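Local atomic coordinates of putative alpha/beta hydrolase FOLD protein (Candidatus Nitrososphaera gargensis, PDB entry 5A62), a protein that probably acts as a carboxylesterase-type hydrolase, an enzyme of the alpha/beta hydrolase fold from an ammonia-oxidizing thaumarchaeon. Residues Arg83-His87 against Leu88-Lys92; Asp260-Met263 against Gly264-Ile268. One frame throughout, in Å; residues are numbered along the deposited sequence.

Contact 1 of 2, residues Arg83-His87 against Leu88-Lys92; sequences RLLEH and LNIGK
Leu84 and Leu88, one helical turn apart, cross at an angle and meet through single methyl groups, Leu84 CD1 lying 3.9 Å from Leu88 CD1. Leu84 reaches that point because its CG stands anti to the backbone N (chi1 177°), which swings the branch toward the helix end. The other methyl of Leu88, CD2, is 3.8 Å from CD2 of the His87 ring, so the two branches of Leu88 touch different neighbours. Leu85 is paired with Ile90 instead, five residues on, and the contact is looser: Leu85 CD2 to Ile90 CG1 is 4.2 Å.

The backbone explains this spacing. Leu88 N still donates to Leu84 O, but Ile90 N turns back to Leu85 O (3.0 Å, N-H...O 167°) and Asn89 N to Glu86 O, while Asn89 has positive phi (56°). This is a Schellman motif closing helix 74-87. Asn89 N approaches Glu86 O from above the carbonyl plane, and a water bridges Glu86 O and Asn89 ND2, donating to the oxygen at 2.9 Å and accepting from the amide.

Leu84, Leu88 and Ile90 also touch strand 52-56, and Leu85 reaches Val27. Leu84 O, Leu85 O and Glu86 O thus accept backbone N-H groups, and Glu86 O also a water, while apolar side chains on both sides of the turn pack between the helix end and the sheet before strand 93-98.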
loop_
_atom_site.group_PDB
_atom_site.type_symbol
_atom_site.label_atom_id
_atom_site.label_comp_id
_atom_site.label_asym_id
_atom_site.label_seq_id
_atom_site.Cartn_x
_atom_site.Cartn_y
_atom_site.Cartn_z
ATOM N N ARG A 83 -4.924 -12.432 16.279
ATOM C CA ARG A 83 -5.251 -11.938 17.629
ATOM C C ARG A 83 -6.667 -12.287 17.952
ATOM O O ARG A 83 -6.984 -12.675 19.099
ATOM C CB ARG A 83 -4.988 -10.438 17.738
ATOM C CG ARG A 83 -3.486 -10.162 17.742
ATOM C CD ARG A 83 -3.055 -8.820 18.261
ATOM N NE ARG A 83 -3.776 -7.823 17.523
ATOM C CZ ARG A 83 -3.418 -7.304 16.353
ATOM N NH1 ARG A 83 -2.219 -7.541 15.816
ATOM N NH2 ARG A 83 -4.248 -6.405 15.808
ATOM N N LEU A 84 -7.595 -12.170 17.018
ATOM C CA LEU A 84 -8.991 -12.503 17.307
ATOM C C LEU A 84 -9.150 -14.000 17.628
ATOM O O LEU A 84 -9.855 -14.365 18.560
ATOM C CB LEU A 84 -9.889 -12.126 16.105
ATOM C CG LEU A 84 -11.355 -12.480 16.248
ATOM C CD1 LEU A 84 -12.019 -11.748 17.415
ATOM C CD2 LEU A 84 -12.070 -12.181 14.942
ATOM N N LEU A 85 -8.514 -14.885 16.860
ATOM C CA LEU A 85 -8.710 -16.309 17.064
ATOM C C LEU A 85 -7.994 -16.720 18.343
ATOM O O LEU A 85 -8.519 -17.580 19.067
ATOM C CB LEU A 85 -8.211 -17.094 15.840
ATOM C CG LEU A 85 -8.985 -16.759 14.562
ATOM C CD1 LEU A 85 -8.522 -17.703 13.471
ATOM C CD2 LEU A 85 -10.508 -16.787 14.737
ATOM N N GLU A 86 -6.892 -16.109 18.712
ATOM C CA GLU A 86 -6.287 -16.325 20.033
ATOM C C GLU A 86 -7.229 -15.876 21.133
ATOM O O GLU A 86 -7.408 -16.581 22.159
ATOM C CB GLU A 86 -4.991 -15.569 20.200
ATOM C CG GLU A 86 -3.849 -15.970 19.382
ATOM C CD GLU A 86 -2.683 -14.956 19.431
ATOM O OE1 GLU A 86 -2.762 -13.842 20.037
ATOM O OE2 GLU A 86 -1.659 -15.308 18.771
ATOM N N HIS A 87 -7.882 -14.760 20.989
ATOM C CA HIS A 87 -8.808 -14.179 22.006
ATOM C C HIS A 87 -9.931 -15.101 22.242
ATOM O O HIS A 87 -10.401 -15.189 23.424
ATOM C CB HIS A 87 -9.274 -12.834 21.478
ATOM C CG HIS A 87 -10.280 -12.176 22.325
ATOM N ND1 HIS A 87 -10.000 -11.823 23.633
ATOM C CD2 HIS A 87 -11.557 -11.798 22.078
ATOM C CE1 HIS A 87 -11.063 -11.212 24.121
ATOM N NE2 HIS A 87 -12.035 -11.211 23.232
ATOM N N LEU A 88 -10.418 -15.786 21.227
ATOM C CA LEU A 88 -11.570 -16.640 21.313
ATOM C C LEU A 88 -11.167 -18.075 21.609
ATOM O O LEU A 88 -12.037 -18.941 21.693
ATOM C CB LEU A 88 -12.418 -16.513 20.070
ATOM C CG LEU A 88 -12.967 -15.121 19.894
ATOM C CD1 LEU A 88 -13.735 -15.093 18.570
ATOM C CD2 LEU A 88 -13.854 -14.652 21.045
ATOM N N ASN A 89 -9.879 -18.325 21.759
ATOM C CA ASN A 89 -9.342 -19.646 22.044
ATOM C C ASN A 89 -9.767 -20.659 21.030
ATOM O O ASN A 89 -10.171 -21.790 21.366
ATOM C CB ASN A 89 -9.781 -20.060 23.453
ATOM C CG ASN A 89 -9.314 -19.058 24.519
ATOM O OD1 ASN A 89 -10.111 -18.410 25.170
ATOM N ND2 ASN A 89 -8.025 -18.924 24.674
ATOM N N ILE A 90 -9.671 -20.250 19.769
ATOM C CA ILE A 90 -9.937 -21.161 18.627
ATOM C C ILE A 90 -8.618 -21.879 18.251
ATOM O O ILE A 90 -7.703 -21.245 17.713
ATOM C CB ILE A 90 -10.406 -20.295 17.417
ATOM C CG1 ILE A 90 -11.600 -19.444 17.773
ATOM C CG2 ILE A 90 -10.752 -21.116 16.171
ATOM C CD1 ILE A 90 -12.717 -20.222 18.353
ATOM N N GLY A 91 -8.556 -23.193 18.468
ATOM C CA GLY A 91 -7.387 -24.016 18.046
ATOM C C GLY A 91 -7.353 -24.490 16.588
ATOM O O GLY A 91 -6.282 -24.467 15.961
ATOM N N LYS A 92 -8.496 -24.987 16.080
ATOM C CA LYS A 92 -8.588 -25.514 14.679
ATOM C C LYS A 92 -9.941 -25.151 14.111
ATOM O O LYS A 92 -10.964 -25.416 14.719
ATOM C CB LYS A 92 -8.416 -27.040 14.568
ATOM C CG LYS A 92 -6.950 -27.481 14.544
ATOM C CD LYS A 92 -6.659 -28.768 13.774
ATOM C CE LYS A 92 -5.956 -28.470 12.446
ATOM N NZ LYS A 92 -5.984 -29.607 11.470
HETATM O O HOH W 1 -5.747 -18.932 22.736
#

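Contact 2 of 2, residues Asp260-Met263 against Gly264-Ile268; sequences DILM and GFLAI
The Phe265 ring receives Ile261 CG2 over one face: the methyl sits 3.4 Å above the ring plane and is displaced toward the rim. Its distance to the ring centroid is 3.8 Å, 25° off the normal, a CH-pi contact whose closest ring atom is CZ, 3.5 Å from Ile261 CG2. The two side chains run alongside each other in the same direction. Beyond the segments, Phe265 meets the ring of Phe214, the planes inclined by about 30°.

Farther round the helix, Leu266 CD1 touches two residues of the preceding turn. Leu262 CG lies 4.1 Å from Leu266 CD1, the two side chains running side by side; Met263, its chain bent at chi2 and chi3, crosses Leu266 with SD 4.0 Å from that CD1. Four successive i to i+4 bonds, from Gly264 N to Asp260 O through Ala267 N to Met263 O, set this spacing.

Ile261 and Phe265 face strands 212-218 and 239-243, Leu262 and Leu266 touch Ile120, and Met263 meets helix 40-48. The Asp260 to Met263 carbonyls accept the helix's own N-H groups, and Ile261, Leu262, Phe265 and Leu266 meet each other and the sheet through apolar contacts, the CH-pi pair among them.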
loop_
_atom_site.group_PDB
_atom_site.type_symbol
_atom_site.label_atom_id
_atom_site.label_comp_id
_atom_site.label_asym_id
_atom_site.label_seq_id
_atom_site.Cartn_x
_atom_site.Cartn_y
_atom_site.Cartn_z
ATOM N N ASP A 260 -25.360 -25.137 -1.671
ATOM C CA ASP A 260 -25.258 -26.555 -1.937
ATOM C C ASP A 260 -23.787 -26.905 -1.980
ATOM O O ASP A 260 -23.357 -27.828 -1.328
ATOM C CB ASP A 260 -25.939 -26.871 -3.264
ATOM C CG ASP A 260 -27.471 -26.667 -3.218
ATOM O OD1 ASP A 260 -28.080 -26.601 -2.133
ATOM O OD2 ASP A 260 -28.005 -26.526 -4.321
ATOM N N ILE A 261 -22.987 -26.110 -2.695
ATOM C CA ILE A 261 -21.564 -26.371 -2.785
ATOM C C ILE A 261 -20.853 -26.206 -1.432
ATOM O O ILE A 261 -20.115 -27.070 -0.984
ATOM C CB ILE A 261 -20.924 -25.473 -3.841
ATOM C CG1 ILE A 261 -21.430 -25.880 -5.236
ATOM C CG2 ILE A 261 -19.416 -25.589 -3.794
ATOM C CD1 ILE A 261 -21.123 -24.852 -6.278
ATOM N N LEU A 262 -21.134 -25.091 -0.775
ATOM C CA LEU A 262 -20.536 -24.828 0.529
ATOM C C LEU A 262 -20.806 -25.943 1.528
ATOM O O LEU A 262 -19.867 -26.384 2.223
ATOM C CB LEU A 262 -21.087 -23.499 1.036
ATOM C CG LEU A 262 -20.572 -23.082 2.428
ATOM C CD1 LEU A 262 -19.099 -22.775 2.333
ATOM C CD2 LEU A 262 -21.335 -21.899 3.023
ATOM N N MET A 263 -22.071 -26.382 1.616
ATOM C CA MET A 263 -22.359 -27.396 2.639
ATOM C C MET A 263 -21.713 -28.748 2.298
ATOM O O MET A 263 -21.263 -29.488 3.179
ATOM C CB MET A 263 -23.869 -27.506 2.902
ATOM C CG MET A 263 -24.507 -26.203 3.329
ATOM S SD MET A 263 -23.653 -25.248 4.629
ATOM C CE MET A 263 -23.729 -26.453 5.936
ATOM N N GLY A 264 -21.585 -29.035 1.012
ATOM C CA GLY A 264 -20.821 -30.136 0.555
ATOM C C GLY A 264 -19.377 -30.134 1.005
ATOM O O GLY A 264 -18.808 -31.110 1.498
ATOM N N PHE A 265 -18.743 -28.983 0.811
ATOM C CA PHE A 265 -17.375 -28.854 1.267
ATOM C C PHE A 265 -17.266 -29.025 2.783
ATOM O O PHE A 265 -16.343 -29.645 3.290
ATOM C CB PHE A 265 -16.869 -27.424 0.925
ATOM C CG PHE A 265 -16.644 -27.120 -0.542
ATOM C CD1 PHE A 265 -16.617 -28.109 -1.549
ATOM C CD2 PHE A 265 -16.406 -25.808 -0.928
ATOM C CE1 PHE A 265 -16.386 -27.737 -2.846
ATOM C CE2 PHE A 265 -16.132 -25.465 -2.209
ATOM C CZ PHE A 265 -16.107 -26.420 -3.155
ATOM N N LEU A 266 -18.173 -28.411 3.544
ATOM C CA LEU A 266 -18.114 -28.484 4.977
ATOM C C LEU A 266 -18.349 -29.931 5.450
ATOM O O LEU A 266 -17.790 -30.311 6.456
ATOM C CB LEU A 266 -19.133 -27.541 5.615
ATOM C CG LEU A 266 -18.752 -26.046 5.415
ATOM C CD1 LEU A 266 -19.846 -25.169 5.923
ATOM C CD2 LEU A 266 -17.484 -25.744 6.161
ATOM N N ALA A 267 -19.120 -30.695 4.693
ATOM C CA ALA A 267 -19.288 -32.099 5.039
ATOM C C ALA A 267 -18.018 -32.871 4.893
ATOM O O ALA A 267 -17.727 -33.715 5.743
ATOM C CB ALA A 267 -20.346 -32.724 4.164
ATOM N N ILE A 268 -17.229 -32.573 3.865
ATOM C CA ILE A 268 -15.912 -33.187 3.701
ATOM C C ILE A 268 -15.019 -32.817 4.836
ATOM O O ILE A 268 -14.330 -33.650 5.383
ATOM C CB ILE A 268 -15.272 -32.781 2.372
ATOM C CG1 ILE A 268 -16.126 -33.315 1.211
ATOM C CG2 ILE A 268 -13.791 -33.151 2.289
ATOM C CD1 ILE A 268 -15.778 -32.700 -0.119
#

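How the contacts relate
Contact 1 precedes contact 2 along the chain, and their centres are 24 Å apart, with about 11 Å between nearest atoms, so they do not touch. Both pack on the same eight-stranded mixed sheet but toward different ends of it. Contact 1 ends helix 74-87 beside strands 12-18, 52-56 and 25-29 and leads into strand 93-98, which runs toward the probable nucleophile elbow at Ser99. Contact 2 belongs to helix 256-272, the last helix of the chain, beside strands 116-122, 212-218 and 239-243. The two therefore lie on helices that cover different parts of one alpha/beta hydrolase sheet, each centred about 18 Å from the centre of the chain.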